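Long-range contacts in putative arsenate reductase (Streptococcus mutans UA159, PDB 3FZ4), which is probably a thioredoxin-fold oxidoreductase of the ArsC family, possibly reducing arsenate to arsenite: residues Met4-Tyr10 / Arg97-Glu103; Asp25-Asp29 / Tyr115-Phe120; Lys57-Asn61 / Met93-Arg97. The protein carries 1 engineered substitution. One frame throughout, in Å; residues are numbered along the deposited sequence. Where two conformers were deposited one is given.

Interaction 1 of 3, residues Met4-Tyr10 / Arg97-Glu103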
loop_
_atom_site.group_PDB
_atom_site.type_symbol
_atom_site.label_atom_id
_atom_site.label_comp_id
_atom_site.label_asym_id
_atom_site.label_seq_id
_atom_site.Cartn_x
_atom_site.Cartn_y
_atom_site.Cartn_z
HETATM N N MSE A 4 -3.545 -15.561 4.727
HETATM C CA MSE A 4 -2.325 -14.933 5.211
HETATM C C MSE A 4 -2.025 -13.667 4.417
HETATM O O MSE A 4 -1.503 -12.698 4.986
HETATM C CB MSE A 4 -1.139 -15.875 5.081
HETATM C CG MSE A 4 -1.024 -16.865 6.205
HETATM SE SE MSE A 4 0.754 -17.590 6.248
HETATM C CE MSE A 4 0.816 -18.048 4.356
ATOM N N LEU A 5 -2.347 -13.674 3.114
ATOM C CA LEU A 5 -2.078 -12.506 2.243
ATOM C C LEU A 5 -3.278 -11.608 2.091
ATOM O O LEU A 5 -4.408 -12.057 1.808
ATOM C CB LEU A 5 -1.608 -12.889 0.838
ATOM C CG LEU A 5 -0.304 -13.657 0.703
ATOM C CD1 LEU A 5 -0.092 -13.992 -0.733
ATOM C CD2 LEU A 5 0.880 -12.842 1.208
ATOM N N THR A 6 -3.027 -10.318 2.300
ATOM C CA THR A 6 -4.008 -9.262 2.041
ATOM C C THR A 6 -3.477 -8.406 0.870
ATOM O O THR A 6 -2.293 -8.030 0.862
ATOM C CB THR A 6 -4.244 -8.404 3.286
ATOM O OG1 THR A 6 -4.616 -9.290 4.348
ATOM C CG2 THR A 6 -5.307 -7.416 3.056
ATOM N N PHE A 7 -4.334 -8.184 -0.117
ATOM C CA PHE A 7 -3.981 -7.481 -1.351
ATOM C C PHE A 7 -4.846 -6.226 -1.440
ATOM O O PHE A 7 -6.061 -6.327 -1.596
ATOM C CB PHE A 7 -4.225 -8.421 -2.541
ATOM C CG PHE A 7 -3.989 -7.798 -3.879
ATOM C CD1 PHE A 7 -2.696 -7.404 -4.277
ATOM C CD2 PHE A 7 -5.071 -7.614 -4.754
ATOM C CE1 PHE A 7 -2.505 -6.852 -5.559
ATOM C CE2 PHE A 7 -4.875 -7.071 -6.035
ATOM C CZ PHE A 7 -3.604 -6.659 -6.424
ATOM N N TYR A 8 -4.218 -5.065 -1.289
ATOM C CA TYR A 8 -4.948 -3.801 -1.374
ATOM C C TYR A 8 -4.885 -3.264 -2.793
ATOM O O TYR A 8 -3.799 -3.140 -3.373
ATOM C CB TYR A 8 -4.357 -2.778 -0.427
ATOM C CG TYR A 8 -4.701 -3.012 1.000
ATOM C CD1 TYR A 8 -5.863 -2.472 1.517
ATOM C CD2 TYR A 8 -3.865 -3.739 1.848
ATOM C CE1 TYR A 8 -6.232 -2.691 2.832
ATOM C CE2 TYR A 8 -4.210 -3.928 3.201
ATOM C CZ TYR A 8 -5.410 -3.398 3.663
ATOM O OH TYR A 8 -5.794 -3.588 4.986
ATOM N N GLU A 9 -6.043 -2.941 -3.359
ATOM C CA GLU A 9 -6.146 -2.605 -4.785
ATOM C C GLU A 9 -7.219 -1.546 -4.980
ATOM O O GLU A 9 -7.877 -1.131 -4.035
ATOM C CB GLU A 9 -6.478 -3.860 -5.610
ATOM C CG GLU A 9 -7.789 -4.522 -5.185
ATOM C CD GLU A 9 -8.313 -5.488 -6.212
ATOM O OE1 GLU A 9 -7.892 -5.388 -7.369
ATOM O OE2 GLU A 9 -9.126 -6.335 -5.850
ATOM N N TYR A 10 -7.410 -1.133 -6.222
ATOM C CA TYR A 10 -8.425 -0.150 -6.597
ATOM C C TYR A 10 -8.846 -0.457 -8.041
ATOM O O TYR A 10 -8.014 -0.896 -8.813
ATOM C CB TYR A 10 -7.792 1.241 -6.461
ATOM C CG TYR A 10 -8.770 2.361 -6.660
ATOM C CD1 TYR A 10 -9.831 2.572 -5.769
ATOM C CD2 TYR A 10 -8.618 3.242 -7.727
ATOM C CE1 TYR A 10 -10.764 3.623 -5.982
ATOM C CE2 TYR A 10 -9.513 4.299 -7.927
ATOM C CZ TYR A 10 -10.573 4.478 -7.056
ATOM O OH TYR A 10 -11.457 5.514 -7.275
ATOM N N ARG A 97 -0.368 1.973 -4.273
ATOM C CA ARG A 97 -1.087 0.707 -4.508
ATOM C C ARG A 97 -0.465 0.037 -5.733
ATOM O O ARG A 97 0.154 0.728 -6.555
ATOM C CB ARG A 97 -2.593 0.932 -4.723
ATOM C CG ARG A 97 -2.865 1.946 -5.814
ATOM C CD ARG A 97 -4.323 2.080 -6.084
ATOM N NE ARG A 97 -4.572 2.864 -7.284
ATOM C CZ ARG A 97 -4.964 4.132 -7.286
ATOM N NH1 ARG A 97 -5.186 4.728 -8.450
ATOM N NH2 ARG A 97 -5.166 4.779 -6.146
ATOM N N PRO A 98 -0.571 -1.281 -5.848
ATOM C CA PRO A 98 -1.100 -2.188 -4.825
ATOM C C PRO A 98 -0.200 -2.333 -3.609
ATOM O O PRO A 98 0.978 -1.932 -3.627
ATOM C CB PRO A 98 -1.194 -3.521 -5.555
ATOM C CG PRO A 98 -0.109 -3.435 -6.614
ATOM C CD PRO A 98 -0.077 -1.988 -7.040
ATOM N N LEU A 99 -0.751 -2.922 -2.548
ATOM C CA LEU A 99 0.048 -3.362 -1.409
ATOM C C LEU A 99 -0.219 -4.832 -1.202
ATOM O O LEU A 99 -1.353 -5.295 -1.360
ATOM C CB LEU A 99 -0.372 -2.682 -0.118
ATOM C CG LEU A 99 -0.390 -1.171 -0.087
ATOM C CD1 LEU A 99 -1.022 -0.699 1.234
ATOM C CD2 LEU A 99 1.021 -0.607 -0.249
ATOM N N LEU A 100 0.845 -5.571 -0.907
ATOM C CA LEU A 100 0.736 -6.965 -0.502
ATOM C C LEU A 100 1.238 -7.100 0.920
ATOM O O LEU A 100 2.323 -6.628 1.245
ATOM C CB LEU A 100 1.495 -7.866 -1.479
ATOM C CG LEU A 100 1.218 -9.362 -1.333
ATOM C CD1 LEU A 100 -0.192 -9.684 -1.765
ATOM C CD2 LEU A 100 2.227 -10.177 -2.124
ATOM N N VAL A 101 0.400 -7.690 1.764
ATOM C CA VAL A 101 0.595 -7.746 3.208
ATOM C C VAL A 101 0.477 -9.199 3.620
ATOM O O VAL A 101 -0.419 -9.892 3.167
ATOM C CB VAL A 101 -0.446 -6.859 3.904
ATOM C CG1 VAL A 101 -0.291 -6.891 5.426
ATOM C CG2 VAL A 101 -0.364 -5.425 3.392
ATOM N N LYS A 102 1.384 -9.656 4.483
ATOM C CA LYS A 102 1.356 -11.047 4.955
ATOM C C LYS A 102 1.284 -11.036 6.465
ATOM O O LYS A 102 2.181 -10.529 7.131
ATOM C CB LYS A 102 2.577 -11.851 4.494
ATOM C CG LYS A 102 2.437 -13.362 4.728
ATOM C CD LYS A 102 3.600 -14.133 4.101
ATOM C CE LYS A 102 4.940 -13.773 4.778
ATOM N NZ LYS A 102 6.072 -14.676 4.386
ATOM N N GLU A 103 0.190 -11.576 6.995
ATOM C CA GLU A 103 -0.022 -11.602 8.451
ATOM C C GLU A 103 0.240 -10.223 9.069
ATOM O O GLU A 103 0.912 -10.080 10.083
ATOM C CB GLU A 103 0.800 -12.705 9.139
ATOM C CG GLU A 103 0.471 -14.076 8.555
ATOM C CD GLU A 103 1.176 -15.263 9.202
ATOM O OE1 GLU A 103 2.387 -15.193 9.496
ATOM O OE2 GLU A 103 0.498 -16.289 9.381
#

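Interaction 2 of 3, residues Asp25-Asp29 / Tyr115-Phe120. With NA (sodium ion), chain B.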
loop_
_atom_site.group_PDB
_atom_site.type_symbol
_atom_site.label_atom_id
_atom_site.label_comp_id
_atom_site.label_asym_id
_atom_site.label_seq_id
_atom_site.Cartn_x
_atom_site.Cartn_y
_atom_site.Cartn_z
ATOM N N ASP A 25 -2.646 -16.564 -11.104
ATOM C CA ASP A 25 -1.841 -17.545 -11.829
ATOM C C ASP A 25 -1.053 -18.429 -10.852
ATOM O O ASP A 25 -0.882 -19.632 -11.085
ATOM C CB ASP A 25 -0.915 -16.806 -12.805
ATOM C CG ASP A 25 -0.178 -17.725 -13.716
ATOM O OD1 ASP A 25 -0.825 -18.621 -14.261
ATOM O OD2 ASP A 25 1.047 -17.533 -13.890
ATOM N N LEU A 26 -0.597 -17.848 -9.742
ATOM C CA LEU A 26 0.165 -18.574 -8.741
ATOM C C LEU A 26 -0.745 -19.433 -7.872
ATOM O O LEU A 26 -0.269 -20.329 -7.204
ATOM C CB LEU A 26 0.945 -17.593 -7.841
ATOM C CG LEU A 26 2.143 -16.878 -8.481
ATOM C CD1 LEU A 26 2.470 -15.570 -7.768
ATOM C CD2 LEU A 26 3.349 -17.817 -8.462
ATOM N N ALA A 27 -2.050 -19.108 -7.855
ATOM C CA ALA A 27 -3.023 -19.761 -6.985
ATOM C C ALA A 27 -2.651 -19.579 -5.508
ATOM O O ALA A 27 -2.855 -20.450 -4.671
ATOM C CB ALA A 27 -3.274 -21.254 -7.380
ATOM N N TRP A 28 -2.090 -18.407 -5.201
ATOM C CA TRP A 28 -1.867 -18.038 -3.806
ATOM C C TRP A 28 -3.184 -17.557 -3.180
ATOM O O TRP A 28 -3.957 -16.868 -3.837
ATOM C CB TRP A 28 -0.828 -16.938 -3.717
ATOM C CG TRP A 28 0.595 -17.395 -3.936
ATOM C CD1 TRP A 28 1.034 -18.668 -4.234
ATOM C CD2 TRP A 28 1.762 -16.562 -3.938
ATOM N NE1 TRP A 28 2.400 -18.676 -4.381
ATOM C CE2 TRP A 28 2.880 -17.398 -4.200
ATOM C CE3 TRP A 28 1.980 -15.190 -3.699
ATOM C CZ2 TRP A 28 4.193 -16.898 -4.271
ATOM C CZ3 TRP A 28 3.286 -14.705 -3.776
ATOM C CH2 TRP A 28 4.364 -15.561 -4.048
ATOM N N ASP A 29 -3.455 -17.944 -1.938
ATOM C CA ASP A 29 -4.636 -17.412 -1.262
ATOM C C ASP A 29 -4.430 -15.965 -0.886
ATOM O O ASP A 29 -3.402 -15.593 -0.333
ATOM C CB ASP A 29 -4.968 -18.217 -0.023
ATOM C CG ASP A 29 -5.241 -19.648 -0.346
ATOM O OD1 ASP A 29 -6.414 -19.975 -0.592
ATOM O OD2 ASP A 29 -4.279 -20.423 -0.401
ATOM N N TYR A 115 5.525 -10.883 -7.934
ATOM C CA TYR A 115 5.294 -11.419 -6.604
ATOM C C TYR A 115 5.963 -12.776 -6.408
ATOM O O TYR A 115 6.305 -13.143 -5.278
ATOM C CB TYR A 115 3.800 -11.560 -6.350
ATOM C CG TYR A 115 3.058 -10.277 -6.078
ATOM C CD1 TYR A 115 3.709 -9.139 -5.573
ATOM C CD2 TYR A 115 1.686 -10.227 -6.301
ATOM C CE1 TYR A 115 2.990 -7.994 -5.289
ATOM C CE2 TYR A 115 0.970 -9.102 -5.960
ATOM C CZ TYR A 115 1.620 -7.990 -5.461
ATOM O OH TYR A 115 0.852 -6.891 -5.151
ATOM N N GLU A 116 6.092 -13.549 -7.468
ATOM C CA GLU A 116 6.648 -14.880 -7.301
ATOM C C GLU A 116 8.029 -14.846 -6.666
ATOM O O GLU A 116 8.375 -15.795 -5.930
ATOM C CB GLU A 116 6.715 -15.613 -8.647
ATOM C CG GLU A 116 7.149 -17.060 -8.493
ATOM C CD GLU A 116 7.073 -17.890 -9.757
ATOM O OE1 GLU A 116 6.396 -17.474 -10.725
ATOM O OE2 GLU A 116 7.736 -18.955 -9.744
ATOM N N ASP A 117 8.770 -13.761 -6.933
ATOM C CA ASP A 117 10.122 -13.546 -6.359
ATOM C C ASP A 117 10.094 -13.567 -4.810
ATOM O O ASP A 117 11.105 -13.913 -4.184
ATOM C CB ASP A 117 10.778 -12.230 -6.836
ATOM C CG ASP A 117 10.956 -12.125 -8.362
ATOM O OD1 ASP A 117 10.706 -13.080 -9.122
ATOM O OD2 ASP A 117 11.358 -11.015 -8.790
ATOM N N LEU A 118 8.959 -13.241 -4.187
ATOM C CA LEU A 118 8.857 -13.225 -2.716
ATOM C C LEU A 118 9.036 -14.620 -2.109
ATOM O O LEU A 118 9.476 -14.765 -0.963
ATOM C CB LEU A 118 7.522 -12.629 -2.297
ATOM C CG LEU A 118 7.350 -11.150 -2.673
ATOM C CD1 LEU A 118 5.896 -10.807 -2.553
ATOM C CD2 LEU A 118 8.207 -10.175 -1.870
ATOM N N ASP A 119 8.674 -15.645 -2.886
ATOM C CA ASP A 119 8.948 -17.043 -2.566
ATOM C C ASP A 119 8.195 -17.543 -1.354
ATOM O O ASP A 119 8.776 -18.200 -0.480
ATOM C CB ASP A 119 10.466 -17.275 -2.430
ATOM C CG ASP A 119 10.841 -18.753 -2.376
ATOM O OD1 ASP A 119 10.087 -19.625 -2.858
ATOM O OD2 ASP A 119 11.918 -19.061 -1.840
ATOM N N PHE A 120 6.909 -17.226 -1.287
ATOM C CA PHE A 120 6.084 -17.681 -0.182
ATOM C C PHE A 120 5.693 -19.131 -0.396
ATOM O O PHE A 120 5.508 -19.862 0.580
ATOM C CB PHE A 120 4.840 -16.802 -0.007
ATOM C CG PHE A 120 5.140 -15.349 0.326
ATOM C CD1 PHE A 120 6.260 -14.985 1.077
ATOM C CD2 PHE A 120 4.278 -14.343 -0.123
ATOM C CE1 PHE A 120 6.498 -13.646 1.389
ATOM C CE2 PHE A 120 4.515 -13.028 0.182
ATOM C CZ PHE A 120 5.627 -12.675 0.938
ATOM O OXT PHE A 120 5.567 -19.595 -1.533
HETATM NA NA NA B . 2.278 -4.929 -3.984
#

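Interaction 3 of 3, residues Lys57-Asn61 / Met93-Arg97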
loop_
_atom_site.group_PDB
_atom_site.type_symbol
_atom_site.label_atom_id
_atom_site.label_comp_id
_atom_site.label_asym_id
_atom_site.label_seq_id
_atom_site.Cartn_x
_atom_site.Cartn_y
_atom_site.Cartn_z
ATOM N N LYS A 57 8.248 8.137 1.722
ATOM C CA LYS A 57 7.638 8.490 0.463
ATOM C C LYS A 57 7.183 7.256 -0.336
ATOM O O LYS A 57 6.268 7.340 -1.152
ATOM C CB LYS A 57 8.636 9.321 -0.327
ATOM C CG LYS A 57 8.035 9.954 -1.519
ATOM C CD LYS A 57 9.111 10.562 -2.397
ATOM C CE LYS A 57 8.488 11.392 -3.481
ATOM N NZ LYS A 57 9.459 11.685 -4.568
ATOM N N LYS A 58 7.813 6.105 -0.069
ATOM C CA LYS A 58 7.454 4.874 -0.760
ATOM C C LYS A 58 6.018 4.417 -0.470
ATOM O O LYS A 58 5.448 3.623 -1.216
ATOM C CB LYS A 58 8.430 3.745 -0.452
ATOM C CG LYS A 58 9.751 3.941 -1.158
ATOM C CD LYS A 58 10.776 2.884 -0.796
ATOM C CE LYS A 58 11.879 2.797 -1.864
ATOM N NZ LYS A 58 12.095 4.084 -2.622
ATOM N N PHE A 59 5.443 4.899 0.631
ATOM C CA PHE A 59 4.082 4.561 0.972
ATOM C C PHE A 59 3.026 5.456 0.361
ATOM O O PHE A 59 1.838 5.171 0.508
ATOM C CB PHE A 59 3.922 4.577 2.497
ATOM C CG PHE A 59 4.645 3.433 3.178
ATOM C CD1 PHE A 59 3.982 2.234 3.449
ATOM C CD2 PHE A 59 5.997 3.571 3.538
ATOM C CE1 PHE A 59 4.648 1.187 4.051
ATOM C CE2 PHE A 59 6.661 2.526 4.151
ATOM C CZ PHE A 59 5.993 1.345 4.410
ATOM N N PHE A 60 3.435 6.541 -0.289
ATOM C CA PHE A 60 2.493 7.479 -0.849
ATOM C C PHE A 60 2.288 7.329 -2.336
ATOM O O PHE A 60 3.216 7.001 -3.103
ATOM C CB PHE A 60 2.954 8.915 -0.599
ATOM C CG PHE A 60 2.736 9.366 0.823
ATOM C CD1 PHE A 60 3.648 9.001 1.832
ATOM C CD2 PHE A 60 1.611 10.124 1.155
ATOM C CE1 PHE A 60 3.429 9.398 3.165
ATOM C CE2 PHE A 60 1.385 10.522 2.477
ATOM C CZ PHE A 60 2.302 10.171 3.474
ATOM N N ASN A 61 1.060 7.614 -2.739
ATOM C CA ASN A 61 0.682 7.586 -4.148
ATOM C C ASN A 61 1.050 8.940 -4.761
ATOM O O ASN A 61 0.202 9.812 -4.935
ATOM C CB ASN A 61 -0.819 7.316 -4.228
ATOM C CG ASN A 61 -1.331 7.252 -5.616
ATOM O OD1 ASN A 61 -0.583 7.084 -6.564
ATOM N ND2 ASN A 61 -2.639 7.380 -5.751
HETATM N N MSE A 93 -6.747 7.023 -1.237
HETATM C CA MSE A 93 -6.204 7.498 -2.506
HETATM C C MSE A 93 -4.805 8.074 -2.334
HETATM O O MSE A 93 -4.108 8.276 -3.324
HETATM C CB MSE A 93 -7.093 8.579 -3.128
HETATM C CG MSE A 93 -8.447 8.083 -3.645
HETATM SE SE MSE A 93 -8.391 6.610 -4.955
HETATM C CE MSE A 93 -8.147 5.117 -3.729
ATOM N N LEU A 94 -4.405 8.345 -1.089
ATOM C CA LEU A 94 -3.051 8.829 -0.769
ATOM C C LEU A 94 -2.028 7.719 -0.683
ATOM O O LEU A 94 -0.839 7.991 -0.734
ATOM C CB LEU A 94 -3.050 9.574 0.573
ATOM C CG LEU A 94 -3.638 10.978 0.520
ATOM C CD1 LEU A 94 -3.762 11.604 1.921
ATOM C CD2 LEU A 94 -2.786 11.836 -0.428
ATOM N N ILE A 95 -2.495 6.478 -0.562
ATOM C CA ILE A 95 -1.616 5.355 -0.282
ATOM C C ILE A 95 -1.140 4.717 -1.615
ATOM O O ILE A 95 -1.917 4.569 -2.556
ATOM C CB ILE A 95 -2.326 4.260 0.586
ATOM C CG1 ILE A 95 -2.979 4.885 1.809
ATOM C CG2 ILE A 95 -1.364 3.130 0.921
ATOM C CD1 ILE A 95 -3.768 3.920 2.632
ATOM N N LYS A 96 0.140 4.392 -1.709
ATOM C CA LYS A 96 0.673 3.685 -2.864
ATOM C C LYS A 96 -0.099 2.370 -3.031
ATOM O O LYS A 96 -0.398 1.709 -2.022
ATOM C CB LYS A 96 2.138 3.402 -2.580
ATOM C CG LYS A 96 2.857 2.662 -3.666
ATOM C CD LYS A 96 2.872 3.428 -4.965
ATOM C CE LYS A 96 3.870 2.798 -5.912
ATOM N NZ LYS A 96 3.802 3.323 -7.300
ATOM N N ARG A 97 -0.368 1.973 -4.273
ATOM C CA ARG A 97 -1.087 0.707 -4.508
ATOM C C ARG A 97 -0.465 0.037 -5.733
ATOM O O ARG A 97 0.154 0.728 -6.555
ATOM C CB ARG A 97 -2.593 0.932 -4.723
ATOM C CG ARG A 97 -2.865 1.946 -5.814
ATOM C CD ARG A 97 -4.323 2.080 -6.084
ATOM N NE ARG A 97 -4.572 2.864 -7.284
ATOM C CZ ARG A 97 -4.964 4.132 -7.286
ATOM N NH1 ARG A 97 -5.186 4.728 -8.450
ATOM N NH2 ARG A 97 -5.166 4.779 -6.146
HETATM O O HOH W 1 -2.412 10.686 -4.201
HETATM O O HOH W 2 0.082 4.088 -6.511
HETATM O O HOH W 3 -4.518 7.557 -8.158
#

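Interaction 1 of 3, residues Met4-Tyr10 / Arg97-Glu103
Tyr10 lies over the guanidinium group of Arg97, its CD2 3.7 Å above that plane and near the centre, with ring and guanidinium turned 44° against each other. This overlap closes one end of the central antiparallel strand pair of the thioredoxin-like fold, strands 5-9 and 99-102. Arg97 gets there with CG wedged between backbone N and carbonyl carbon (chi1 53°) and a chain extended from CG to NE, which also brings it against Cys13.

Along the pair, Thr6 faces Val101 and Tyr8 faces Leu99 as hydrogen-bonded pairs. Thr6 N donates to Val101 O at 2.8 Å; nearer Pro98, Leu99 N to Tyr8 O is longer, 3.2 Å. On the face carrying Tyr8, its CB lies against Leu99 CB, while the ring edge meets Val101 CG2, 4.1 Å from Tyr8 CE2. On the opposite face, Leu5 CD2 packs on Lys102 CB at 3.8 Å.

Phe7 shares that second face, under helix 14-26. With CG anti to its backbone N (chi1 176°), the ring lies alongside Pro98, pointing the same way. The peptide before Pro98 is cis, as in thioredoxin-fold proteins, where a cis-proline faces the redox-active cysteines; here Pro98 touches Thr15, within Cys13-Cys16. Pro98 CB sits 3.6 Å from Phe7 CE1 and 3.4 Å from Tyr8 O.

Interaction 2 of 3, residues Asp25-Asp29 / Tyr115-Phe120
Tyr115 O, which accepts a hydrogen bond from Leu118 N at 2.9 Å in the 3-10 segment 115-118, also meets the indole of Trp28, whose CH2 lies 3.3 Å away. The far end of the six-membered ring is thus fitted against the backbone of that short helical segment.

Trp28 does most of the work. Its CG is anti to the carbonyl carbon (chi1 -75°), and the indole reaches from the end of helix 14-26 toward the C-terminal residues. Leu26 CD1 lies 3.8 Å above the centre of one face, and Phe120 CB lies over the opposite face, offset toward the rim. The Phe120 ring is tilted 39° to the indole, and its CD2 is 3.8 Å from Trp28 CZ3, an oblique meeting. Ala27 leaves helical geometry with positive phi, so the chain turns between Leu26 and Trp28 while both side chains still head for the same partner.

Beside this, CD2 of Leu26 meets the Glu116 side chain where the two cross at a slant, 3.9 Å from Glu116 CG and 3.8 Å from its OE1. One helical turn earlier, the carboxylate of Glu22 holds the start of the 3-10 segment to helix 14-26, accepting hydrogen bonds from Tyr115 N and Glu116 N.

The Tyr115 ring turns away from Trp28 toward the interior, touching Phe7 and Leu100. There its hydroxyl binds the sodium ion, which lies in the ring plane 2.7 Å from OH; Gln108 O and Gly110 O complete the protein part of this metal site.

Interaction 3 of 3, residues Lys57-Asn61 / Met93-Arg97
Backbone hydrogen bonds tie Asn61 and Phe59 to the chain just before Arg97. Lys96 N donates to Phe59 O at 2.9 Å and Asn61 N to Leu94 O at 2.8 Å. Both are nearly straight at the hydrogen, yet each donor stands well above the acceptor's carbonyl plane. They flank a single bridge between Phe60 and Ile95.

One side chain adds a third direct bond. Asn61, with CG anti to its backbone N (chi1 -180°), points its amide at the other loop, and ND2 donates to Met93 O at 3.0 Å, the acceptor lying close to the amide plane.

Waters extend the polar set. One donates to both Asn61 O and Met93 O, so the Met93 carbonyl accepts from an amide and a water. Another accepts from Asn61 ND2 and from Arg97 NH1, at 2.9 Å from NH1, joining the amide to the guanidinium without a direct bond. A third accepts from Arg97 N and donates weakly to Asn61 OD1.

Weaker C-H...O contacts fill in: Phe60 CA brings its hydrogen toward Leu94 O, and Lys96 CB rests 3.6 Å from Lys58 O.

Phe60, Leu94 and Ile95 direct their side chains away from the opposite loop into the helical part, where Phe60 and Ile95 meet Leu88 of helix 81-90 and Leu94 meets Leu87 of that helix and Ser66 of helix 65-69. Phe59 and Lys96 reach Ile109 of strand 105-109.

In the fold
Interaction 1 lies in the central sheet, held by regular strand bonds and aliphatic and aromatic packing on both faces. Interaction 2 is a surface contact, almost wholly nonpolar between its segments, that covers the same sheet from the helix 14-26 side; the two meet where Phe7 touches Tyr115 and Leu100 touches Leu118. Interaction 3, partly buried, joins two loops of the helical part by backbone, amide and water bonds, with little side-chain packing across it. It shares Arg97 with interaction 1, the bridged segment 93-97 running on into strand 99-102, and Tyr10 packs on Met93. Interactions 2 and 3 do not touch, their nearest atoms being about 7 Å apart.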